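Local coordinates for 450aa long hypothetical fmu protein (Pyrococcus horikoshii, PDB 2YXL), which probably transfers methyl groups from S-adenosyl-L-methionine to carbon 5 of cytosines in RNA, as an archaeal relative of the bacterial Fmu/RsmB methyltransferases, at residues A[260-265]-A[286-291]; A[273-278]-A[307-312]. All blocks are in the same frame, centred on the assembly; numbering follows the deposited sequence.

Contact 1: residues A[260-265]-A[286-291]; sequences GETVVD and KIYAFD. With SFG (sinefungin), chain B.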
ATOM      1  N   GLY A 260      -5.673 -29.478  -7.478  1.00 39.26           N
ATOM      2  CA  GLY A 260      -4.894 -30.692  -7.241  1.00 38.86           C
ATOM      3  C   GLY A 260      -3.389 -30.501  -7.310  1.00 38.57           C
ATOM      4  O   GLY A 260      -2.630 -31.372  -6.883  1.00 38.57           O
ATOM      5  N   GLU A 261      -2.958 -29.364  -7.853  1.00 38.29           N
ATOM      6  CA  GLU A 261      -1.533 -29.056  -7.975  1.00 37.95           C
ATOM      7  C   GLU A 261      -0.926 -28.661  -6.632  1.00 37.79           C
ATOM      8  O   GLU A 261      -1.638 -28.273  -5.704  1.00 37.72           O
ATOM      9  CB  GLU A 261      -1.298 -27.943  -9.004  1.00 37.93           C
ATOM     10  CG  GLU A 261      -1.481 -28.373 -10.453  1.00 37.75           C
ATOM     11  CD  GLU A 261      -1.123 -27.284 -11.455  1.00 37.90           C
ATOM     12  OE1 GLU A 261      -0.689 -27.636 -12.572  1.00 37.72           O
ATOM     13  OE2 GLU A 261      -1.278 -26.082 -11.139  1.00 37.90           O
ATOM     14  N   THR A 262       0.393 -28.780  -6.532  1.00 37.58           N
ATOM     15  CA  THR A 262       1.115 -28.301  -5.361  1.00 37.41           C
ATOM     16  C   THR A 262       1.773 -26.958  -5.688  1.00 37.25           C
ATOM     17  O   THR A 262       2.613 -26.861  -6.587  1.00 37.24           O
ATOM     18  CB  THR A 262       2.118 -29.357  -4.798  1.00 37.46           C
ATOM     19  OG1 THR A 262       3.104 -28.712  -3.981  1.00 37.57           O
ATOM     20  CG2 THR A 262       2.808 -30.129  -5.919  1.00 37.41           C
ATOM     21  N   VAL A 263       1.351 -25.925  -4.966  1.00 37.01           N
ATOM     22  CA  VAL A 263       1.758 -24.554  -5.245  1.00 36.85           C
ATOM     23  C   VAL A 263       2.510 -23.956  -4.056  1.00 36.85           C
ATOM     24  O   VAL A 263       2.239 -24.295  -2.902  1.00 36.70           O
ATOM     25  CB  VAL A 263       0.526 -23.672  -5.624  1.00 36.86           C
ATOM     26  CG1 VAL A 263       0.903 -22.199  -5.773  1.00 36.31           C
ATOM     27  CG2 VAL A 263      -0.115 -24.182  -6.909  1.00 36.70           C
ATOM     28  N   VAL A 264       3.465 -23.077  -4.352  1.00 36.96           N
ATOM     29  CA  VAL A 264       4.202 -22.354  -3.317  1.00 37.20           C
ATOM     30  C   VAL A 264       4.012 -20.844  -3.470  1.00 37.32           C
ATOM     31  O   VAL A 264       4.163 -20.297  -4.562  1.00 37.31           O
ATOM     32  CB  VAL A 264       5.711 -22.706  -3.339  1.00 37.13           C
ATOM     33  CG1 VAL A 264       6.488 -21.836  -2.357  1.00 37.29           C
ATOM     34  CG2 VAL A 264       5.922 -24.178  -3.021  1.00 37.15           C
ATOM     35  N   ASP A 265       3.653 -20.188  -2.367  1.00 37.56           N
ATOM     36  CA  ASP A 265       3.643 -18.729  -2.283  1.00 37.67           C
ATOM     37  C   ASP A 265       4.799 -18.340  -1.372  1.00 37.80           C
ATOM     38  O   ASP A 265       4.699 -18.434  -0.146  1.00 37.81           O
ATOM     39  CB  ASP A 265       2.305 -18.223  -1.730  1.00 37.61           C
ATOM     40  CG  ASP A 265       2.103 -16.720  -1.935  1.00 37.59           C
ATOM     41  OD1 ASP A 265       3.083 -15.943  -1.869  1.00 37.23           O
ATOM     42  OD2 ASP A 265       0.942 -16.312  -2.153  1.00 37.84           O
ATOM     43  N   LYS A 286      -2.579 -28.212  -2.662  1.00 30.66           N
ATOM     44  CA  LYS A 286      -1.785 -27.775  -1.514  1.00 30.10           C
ATOM     45  C   LYS A 286      -1.035 -26.471  -1.793  1.00 29.69           C
ATOM     46  O   LYS A 286      -0.443 -26.301  -2.861  1.00 29.59           O
ATOM     47  CB  LYS A 286      -0.803 -28.878  -1.100  1.00 30.09           C
ATOM     48  CG  LYS A 286      -0.315 -28.786   0.345  1.00 30.07           C
ATOM     49  CD  LYS A 286       0.339 -30.085   0.809  1.00 30.08           C
ATOM     50  CE  LYS A 286      -0.698 -31.162   1.117  1.00 30.13           C
ATOM     51  NZ  LYS A 286      -0.071 -32.458   1.488  1.00 29.89           N
ATOM     52  N   ILE A 287      -1.075 -25.553  -0.830  1.00 29.22           N
ATOM     53  CA  ILE A 287      -0.312 -24.307  -0.913  1.00 28.82           C
ATOM     54  C   ILE A 287       0.604 -24.147   0.299  1.00 28.62           C
ATOM     55  O   ILE A 287       0.138 -24.102   1.440  1.00 28.53           O
ATOM     56  CB  ILE A 287      -1.224 -23.053  -1.044  1.00 28.85           C
ATOM     57  CG1 ILE A 287      -2.151 -23.170  -2.259  1.00 28.74           C
ATOM     58  CG2 ILE A 287      -0.377 -21.775  -1.127  1.00 28.59           C
ATOM     59  CD1 ILE A 287      -3.303 -22.183  -2.260  1.00 28.74           C
ATOM     60  N   TYR A 288       1.906 -24.068   0.038  1.00 28.38           N
ATOM     61  CA  TYR A 288       2.882 -23.746   1.072  1.00 28.19           C
ATOM     62  C   TYR A 288       3.090 -22.235   1.103  1.00 28.07           C
ATOM     63  O   TYR A 288       3.521 -21.639   0.111  1.00 28.00           O
ATOM     64  CB  TYR A 288       4.209 -24.474   0.826  1.00 28.18           C
ATOM     65  CG  TYR A 288       4.145 -25.981   0.999  1.00 28.18           C
ATOM     66  CD1 TYR A 288       4.106 -26.827  -0.108  1.00 28.16           C
ATOM     67  CD2 TYR A 288       4.129 -26.558   2.272  1.00 28.15           C
ATOM     68  CE1 TYR A 288       4.050 -28.212   0.045  1.00 28.21           C
ATOM     69  CE2 TYR A 288       4.073 -27.943   2.434  1.00 28.10           C
ATOM     70  CZ  TYR A 288       4.034 -28.760   1.316  1.00 28.13           C
ATOM     71  OH  TYR A 288       3.977 -30.127   1.470  1.00 28.09           O
ATOM     72  N   ALA A 289       2.776 -21.624   2.244  1.00 27.97           N
ATOM     73  CA  ALA A 289       2.836 -20.171   2.396  1.00 27.88           C
ATOM     74  C   ALA A 289       3.922 -19.729   3.379  1.00 27.87           C
ATOM     75  O   ALA A 289       3.795 -19.922   4.590  1.00 27.80           O
ATOM     76  CB  ALA A 289       1.473 -19.630   2.814  1.00 27.86           C
ATOM     77  N   PHE A 290       4.981 -19.129   2.841  1.00 27.93           N
ATOM     78  CA  PHE A 290       6.127 -18.687   3.633  1.00 28.03           C
ATOM     79  C   PHE A 290       6.078 -17.195   3.936  1.00 28.18           C
ATOM     80  O   PHE A 290       5.753 -16.389   3.060  1.00 28.18           O
ATOM     81  CB  PHE A 290       7.436 -19.003   2.902  1.00 28.00           C
ATOM     82  CG  PHE A 290       7.729 -20.471   2.775  1.00 28.01           C
ATOM     83  CD1 PHE A 290       7.251 -21.201   1.688  1.00 27.97           C
ATOM     84  CD2 PHE A 290       8.497 -21.124   3.734  1.00 28.00           C
ATOM     85  CE1 PHE A 290       7.524 -22.561   1.565  1.00 27.97           C
ATOM     86  CE2 PHE A 290       8.777 -22.485   3.619  1.00 27.95           C
ATOM     87  CZ  PHE A 290       8.289 -23.203   2.532  1.00 27.90           C
ATOM     88  N   ASP A 291       6.405 -16.837   5.178  1.00 28.38           N
ATOM     89  CA  ASP A 291       6.594 -15.439   5.579  1.00 28.61           C
ATOM     90  C   ASP A 291       7.358 -15.330   6.900  1.00 28.82           C
ATOM     91  O   ASP A 291       7.043 -16.029   7.867  1.00 28.81           O
ATOM     92  CB  ASP A 291       5.258 -14.697   5.675  1.00 28.54           C
ATOM     93  CG  ASP A 291       5.413 -13.197   5.500  1.00 28.53           C
ATOM     94  OD1 ASP A 291       5.007 -12.687   4.437  1.00 28.49           O
ATOM     95  OD2 ASP A 291       5.947 -12.533   6.416  1.00 28.41           O
TER
HETATM   96  N   SFG B5748       2.048 -11.705  -1.475  1.00 75.25           N
HETATM   97  CA  SFG B5748       1.489 -10.966  -0.328  1.00 75.30           C
HETATM   98  C   SFG B5748      -0.012 -10.694  -0.555  1.00 75.22           C
HETATM   99  O   SFG B5748      -0.719 -10.498   0.456  1.00 75.22           O
HETATM  100  OXT SFG B5748      -0.429 -10.698  -1.734  1.00 75.15           O
HETATM  101  CB  SFG B5748       2.274  -9.659  -0.102  1.00 75.33           C
HETATM  102  CG  SFG B5748       3.730  -9.949   0.307  1.00 75.63           C
HETATM  103  CD  SFG B5748       4.527  -8.675   0.629  1.00 76.08           C
HETATM  104  NE  SFG B5748       4.623  -7.857  -0.589  1.00 76.02           N
HETATM  105  C5' SFG B5748       5.969  -8.984   1.090  1.00 77.17           C
HETATM  106  C4' SFG B5748       6.069 -10.006   2.251  1.00 77.98           C
HETATM  107  O4' SFG B5748       7.354 -10.654   2.103  1.00 78.53           O
HETATM  108  C3' SFG B5748       6.089  -9.371   3.653  1.00 78.30           C
HETATM  109  O3' SFG B5748       4.994  -9.898   4.415  1.00 77.81           O
HETATM  110  C2' SFG B5748       7.432  -9.814   4.255  1.00 78.74           C
HETATM  111  O2' SFG B5748       7.292 -10.171   5.636  1.00 78.56           O
HETATM  112  C1' SFG B5748       7.740 -11.058   3.430  1.00 79.37           C
HETATM  113  N9  SFG B5748       9.179 -11.450   3.399  1.00 79.66           N
HETATM  114  C8  SFG B5748      10.224 -10.637   3.225  1.00 79.80           C
HETATM  115  N7  SFG B5748      11.353 -11.347   3.241  1.00 79.87           N
HETATM  116  C5  SFG B5748      11.027 -12.623   3.427  1.00 79.96           C
HETATM  117  C6  SFG B5748      11.761 -13.802   3.532  1.00 79.83           C
HETATM  118  N6  SFG B5748      13.089 -13.787   3.445  1.00 79.71           N
HETATM  119  N1  SFG B5748      11.107 -14.962   3.724  1.00 79.73           N
HETATM  120  C2  SFG B5748       9.783 -14.989   3.813  1.00 79.81           C
HETATM  121  N3  SFG B5748       9.056 -13.882   3.717  1.00 79.86           N
HETATM  122  C4  SFG B5748       9.646 -12.690   3.524  1.00 79.86           C
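Strands 262-265 and 286-290 are the two parallel strands of a beta-alpha-beta unit in the Rossmann-like methyltransferase domain, and Val263 and Asp265 meet Lys286, Tyr288 and Phe290 through the backbone. Five hydrogen bonds form the ladder. Lys286 N reaches Glu261 O at 3.2 Å, Val263 N gives a nearly straight bond to Lys286 O at 2.8 Å, and Val263 O then accepts from Tyr288 N. Asp265 N binds Tyr288 O, and Phe290 N closes the series on Asp265 O at 3.1 Å. The carbonyl of Val263 also receives a CA-H...O contact from Ile287 CA at 3.2 Å.

Side chains alternate between two faces. On one, Val264 CG1 lies 4.1 Å from Phe290 CE1 at the edge of the ring. With chi1 at 174°, Val264 CG1 stands anti to the backbone N and reaches Phe290, while CG2, beside that N, packs on Tyr288 CB. Thr262 OG1 comes to the edge of the Tyr288 ring, near its plane. Branched and aromatic residues suit this extended backbone and cover this face, where Tyr288 and Phe290 also touch Leu315 of the next strand. On the other face Val263 CB meets Ile287 CG1 at 4.3 Å, and Ile287 continues onto Thr274 and Ala278 of helix 272-280, the connection of the unit.

Class I methyltransferases commonly carry an acidic residue at the end of this second strand to hold the ribose of the cofactor. Here Asp291 takes both ribose hydroxyls of the analogue sinefungin: O3' donates to OD1 and O2' to OD2, each at 2.8 Å. Ala269 N also binds OD1 and Asp293 N binds OD2, so backbone N-H groups steady both oxygens of the carboxylate.

Contact 2: residues A[273-278]-A[307-312]; sequences KTTHLA and MGIKIV. With SFG (sinefungin), chain B.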
ATOM      1  N   LYS A 273      -2.839 -12.782  -2.297  1.00 39.64           N
ATOM      2  CA  LYS A 273      -2.625 -13.631  -3.465  1.00 39.34           C
ATOM      3  C   LYS A 273      -2.753 -15.122  -3.170  1.00 39.50           C
ATOM      4  O   LYS A 273      -3.313 -15.863  -3.979  1.00 39.53           O
ATOM      5  CB  LYS A 273      -1.291 -13.315  -4.136  1.00 39.07           C
ATOM      6  CG  LYS A 273      -1.247 -11.945  -4.769  1.00 38.42           C
ATOM      7  CD  LYS A 273       0.034 -11.731  -5.545  1.00 38.16           C
ATOM      8  CE  LYS A 273       0.211 -10.266  -5.931  1.00 38.14           C
ATOM      9  NZ  LYS A 273       0.344  -9.367  -4.748  1.00 37.45           N
ATOM     10  N   THR A 274      -2.247 -15.563  -2.019  1.00 39.71           N
ATOM     11  CA  THR A 274      -2.344 -16.980  -1.642  1.00 39.99           C
ATOM     12  C   THR A 274      -3.792 -17.425  -1.424  1.00 40.12           C
ATOM     13  O   THR A 274      -4.144 -18.564  -1.725  1.00 40.23           O
ATOM     14  CB  THR A 274      -1.442 -17.365  -0.427  1.00 39.95           C
ATOM     15  OG1 THR A 274      -1.929 -18.569   0.178  1.00 40.29           O
ATOM     16  CG2 THR A 274      -1.411 -16.275   0.612  1.00 39.99           C
ATOM     17  N   THR A 275      -4.627 -16.519  -0.925  1.00 40.28           N
ATOM     18  CA  THR A 275      -6.054 -16.797  -0.786  1.00 40.40           C
ATOM     19  C   THR A 275      -6.758 -16.820  -2.154  1.00 40.27           C
ATOM     20  O   THR A 275      -7.755 -17.522  -2.335  1.00 40.30           O
ATOM     21  CB  THR A 275      -6.738 -15.821   0.217  1.00 40.49           C
ATOM     22  OG1 THR A 275      -7.944 -16.410   0.717  1.00 41.33           O
ATOM     23  CG2 THR A 275      -7.052 -14.473  -0.420  1.00 40.25           C
ATOM     24  N   HIS A 276      -6.216 -16.066  -3.111  1.00 40.12           N
ATOM     25  CA  HIS A 276      -6.708 -16.046  -4.490  1.00 39.91           C
ATOM     26  C   HIS A 276      -6.298 -17.316  -5.245  1.00 39.81           C
ATOM     27  O   HIS A 276      -7.078 -17.856  -6.031  1.00 39.69           O
ATOM     28  CB  HIS A 276      -6.192 -14.793  -5.205  1.00 39.94           C
ATOM     29  CG  HIS A 276      -6.894 -14.478  -6.492  1.00 40.16           C
ATOM     30  ND1 HIS A 276      -8.119 -15.014  -6.831  1.00 40.95           N
ATOM     31  CD2 HIS A 276      -6.556 -13.646  -7.506  1.00 40.21           C
ATOM     32  CE1 HIS A 276      -8.492 -14.545  -8.010  1.00 40.97           C
ATOM     33  NE2 HIS A 276      -7.562 -13.712  -8.439  1.00 40.72           N
ATOM     34  N   LEU A 277      -5.075 -17.789  -4.996  1.00 39.79           N
ATOM     35  CA  LEU A 277      -4.575 -19.025  -5.604  1.00 39.61           C
ATOM     36  C   LEU A 277      -5.464 -20.210  -5.237  1.00 39.58           C
ATOM     37  O   LEU A 277      -5.745 -21.066  -6.079  1.00 39.66           O
ATOM     38  CB  LEU A 277      -3.128 -19.302  -5.180  1.00 39.67           C
ATOM     39  CG  LEU A 277      -1.989 -18.363  -5.600  1.00 39.53           C
ATOM     40  CD1 LEU A 277      -0.751 -18.638  -4.757  1.00 39.64           C
ATOM     41  CD2 LEU A 277      -1.655 -18.477  -7.083  1.00 39.26           C
ATOM     42  N   ALA A 278      -5.914 -20.239  -3.982  1.00 39.42           N
ATOM     43  CA  ALA A 278      -6.816 -21.279  -3.485  1.00 39.27           C
ATOM     44  C   ALA A 278      -8.184 -21.277  -4.181  1.00 39.12           C
ATOM     45  O   ALA A 278      -8.775 -22.341  -4.389  1.00 39.17           O
ATOM     46  CB  ALA A 278      -6.983 -21.153  -1.985  1.00 39.26           C
ATOM     47  N   MET A 307     -12.396 -17.323   5.172  1.00 29.27           N
ATOM     48  CA  MET A 307     -12.741 -17.426   3.753  1.00 29.14           C
ATOM     49  C   MET A 307     -12.970 -18.873   3.302  1.00 29.05           C
ATOM     50  O   MET A 307     -13.205 -19.134   2.117  1.00 29.04           O
ATOM     51  CB  MET A 307     -11.670 -16.751   2.890  1.00 29.14           C
ATOM     52  CG  MET A 307     -11.592 -15.240   3.079  1.00 29.11           C
ATOM     53  SD  MET A 307     -10.189 -14.480   2.242  1.00 29.21           S
ATOM     54  CE  MET A 307     -10.727 -14.539   0.533  1.00 29.42           C
ATOM     55  N   GLY A 308     -12.905 -19.807   4.250  1.00 28.93           N
ATOM     56  CA  GLY A 308     -13.191 -21.217   3.984  1.00 28.68           C
ATOM     57  C   GLY A 308     -12.103 -21.976   3.246  1.00 28.51           C
ATOM     58  O   GLY A 308     -12.353 -23.062   2.712  1.00 28.51           O
ATOM     59  N   ILE A 309     -10.899 -21.410   3.209  1.00 28.32           N
ATOM     60  CA  ILE A 309      -9.738 -22.077   2.619  1.00 28.13           C
ATOM     61  C   ILE A 309      -9.269 -23.194   3.557  1.00 27.90           C
ATOM     62  O   ILE A 309      -9.256 -23.023   4.778  1.00 27.88           O
ATOM     63  CB  ILE A 309      -8.561 -21.091   2.367  1.00 28.23           C
ATOM     64  CG1 ILE A 309      -9.048 -19.747   1.782  1.00 28.23           C
ATOM     65  CG2 ILE A 309      -7.467 -21.749   1.521  1.00 28.20           C
ATOM     66  CD1 ILE A 309      -9.664 -19.813   0.387  1.00 28.60           C
ATOM     67  N   LYS A 310      -8.888 -24.331   2.978  1.00 27.60           N
ATOM     68  CA  LYS A 310      -8.491 -25.501   3.765  1.00 27.30           C
ATOM     69  C   LYS A 310      -7.253 -26.240   3.236  1.00 27.00           C
ATOM     70  O   LYS A 310      -6.859 -27.272   3.785  1.00 26.98           O
ATOM     71  CB  LYS A 310      -9.677 -26.465   3.926  1.00 27.33           C
ATOM     72  CG  LYS A 310     -10.332 -26.906   2.624  1.00 27.32           C
ATOM     73  CD  LYS A 310     -11.545 -27.782   2.894  1.00 27.37           C
ATOM     74  CE  LYS A 310     -12.182 -28.265   1.601  1.00 27.51           C
ATOM     75  NZ  LYS A 310     -13.321 -29.187   1.864  1.00 27.28           N
ATOM     76  N   ILE A 311      -6.636 -25.700   2.188  1.00 26.60           N
ATOM     77  CA  ILE A 311      -5.498 -26.355   1.536  1.00 26.20           C
ATOM     78  C   ILE A 311      -4.167 -25.626   1.744  1.00 26.00           C
ATOM     79  O   ILE A 311      -3.162 -25.963   1.113  1.00 25.95           O
ATOM     80  CB  ILE A 311      -5.740 -26.548   0.016  1.00 26.23           C
ATOM     81  CG1 ILE A 311      -5.917 -25.194  -0.683  1.00 26.12           C
ATOM     82  CG2 ILE A 311      -6.933 -27.475  -0.225  1.00 26.02           C
ATOM     83  CD1 ILE A 311      -5.546 -25.205  -2.149  1.00 26.25           C
ATOM     84  N   VAL A 312      -4.166 -24.634   2.630  1.00 25.72           N
ATOM     85  CA  VAL A 312      -2.974 -23.821   2.867  1.00 25.46           C
ATOM     86  C   VAL A 312      -2.234 -24.259   4.128  1.00 25.27           C
ATOM     87  O   VAL A 312      -2.807 -24.299   5.220  1.00 25.22           O
ATOM     88  CB  VAL A 312      -3.311 -22.303   2.922  1.00 25.50           C
ATOM     89  CG1 VAL A 312      -2.108 -21.487   3.402  1.00 25.46           C
ATOM     90  CG2 VAL A 312      -3.770 -21.810   1.557  1.00 25.42           C
TER
HETATM   91  N   SFG B5748       2.048 -11.705  -1.475  1.00 75.25           N
HETATM   92  CA  SFG B5748       1.489 -10.966  -0.328  1.00 75.30           C
HETATM   93  C   SFG B5748      -0.012 -10.694  -0.555  1.00 75.22           C
HETATM   94  O   SFG B5748      -0.719 -10.498   0.456  1.00 75.22           O
HETATM   95  OXT SFG B5748      -0.429 -10.698  -1.734  1.00 75.15           O
HETATM   96  CB  SFG B5748       2.274  -9.659  -0.102  1.00 75.33           C
HETATM   97  CG  SFG B5748       3.730  -9.949   0.307  1.00 75.63           C
HETATM   98  CD  SFG B5748       4.527  -8.675   0.629  1.00 76.08           C
HETATM   99  NE  SFG B5748       4.623  -7.857  -0.589  1.00 76.02           N
HETATM  100  C5' SFG B5748       5.969  -8.984   1.090  1.00 77.17           C
HETATM  101  C4' SFG B5748       6.069 -10.006   2.251  1.00 77.98           C
HETATM  102  O4' SFG B5748       7.354 -10.654   2.103  1.00 78.53           O
HETATM  103  C3' SFG B5748       6.089  -9.371   3.653  1.00 78.30           C
HETATM  104  O3' SFG B5748       4.994  -9.898   4.415  1.00 77.81           O
HETATM  105  C2' SFG B5748       7.432  -9.814   4.255  1.00 78.74           C
HETATM  106  O2' SFG B5748       7.292 -10.171   5.636  1.00 78.56           O
HETATM  107  C1' SFG B5748       7.740 -11.058   3.430  1.00 79.37           C
HETATM  108  N9  SFG B5748       9.179 -11.450   3.399  1.00 79.66           N
HETATM  109  C8  SFG B5748      10.224 -10.637   3.225  1.00 79.80           C
HETATM  110  N7  SFG B5748      11.353 -11.347   3.241  1.00 79.87           N
HETATM  111  C5  SFG B5748      11.027 -12.623   3.427  1.00 79.96           C
HETATM  112  C6  SFG B5748      11.761 -13.802   3.532  1.00 79.83           C
HETATM  113  N6  SFG B5748      13.089 -13.787   3.445  1.00 79.71           N
HETATM  114  N1  SFG B5748      11.107 -14.962   3.724  1.00 79.73           N
HETATM  115  C2  SFG B5748       9.783 -14.989   3.813  1.00 79.81           C
HETATM  116  N3  SFG B5748       9.056 -13.882   3.717  1.00 79.86           N
HETATM  117  C4  SFG B5748       9.646 -12.690   3.524  1.00 79.86           C
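Thr275 and Ala278, one turn apart on helix 272-280, face Met307 and Ile309 of the loop 307-312. Thr275 OG1 is 3.3 Å from Met307 SD, and the two side chains cross at about a right angle. Met307 is bent at chi3 (74°), which brings its CE beside both OG1 and CG2 of the threonine. Ile309 approaches the same hydroxyl with CG1 and lays CG2 against Ala278 CB at 3.6 Å. Ile311 CD1 touches that methyl at 4.3 Å; alanine suits this place, since its methyl points toward the loop and both isoleucines pack on it. Val312 CG2 lies near Thr274 OG1. An alanine in place of Thr275 would probably open a gap beside Met307 SD and Ile309 CG1, leaving the thioether freer to turn.

The loop leaves helix 294-306 through a Schellman motif at Gly308, whose positive phi a glycine adopts readily, and then enters strand 312-315 of the Rossmann-like sheet. Asn283 holds the turn by hydrogen bonds to Gly308 O and Lys310 N.

Near the start of the helix Lys273 meets the carboxylate of sinefungin. Lys273 N donates to sinefungin OXT at 3.2 Å, and Lys273 NZ adds a weak bond to the same oxygen. That ammonium group also forms a salt bridge with Asp337, which itself binds sinefungin.

Both contacts are largely buried. Contact 1 pairs the two strands of a beta-alpha-beta unit; contact 2 packs the helix of that unit against the loop that enters the next strand, 312-315. Their chemistry differs accordingly. Segments 260-265 and 286-291 are joined by a backbone ladder, whereas 273-278 and 307-312 share no hydrogen bond and meet through side chains. The two contacts also touch each other: Ile287 N is probably bonded to Ile311 O, and the side chain of Asp265 packs on Thr274. Each contact reaches sinefungin at one end, contact 1 at the ribose and contact 2 at the carboxylate of the amino-acid portion.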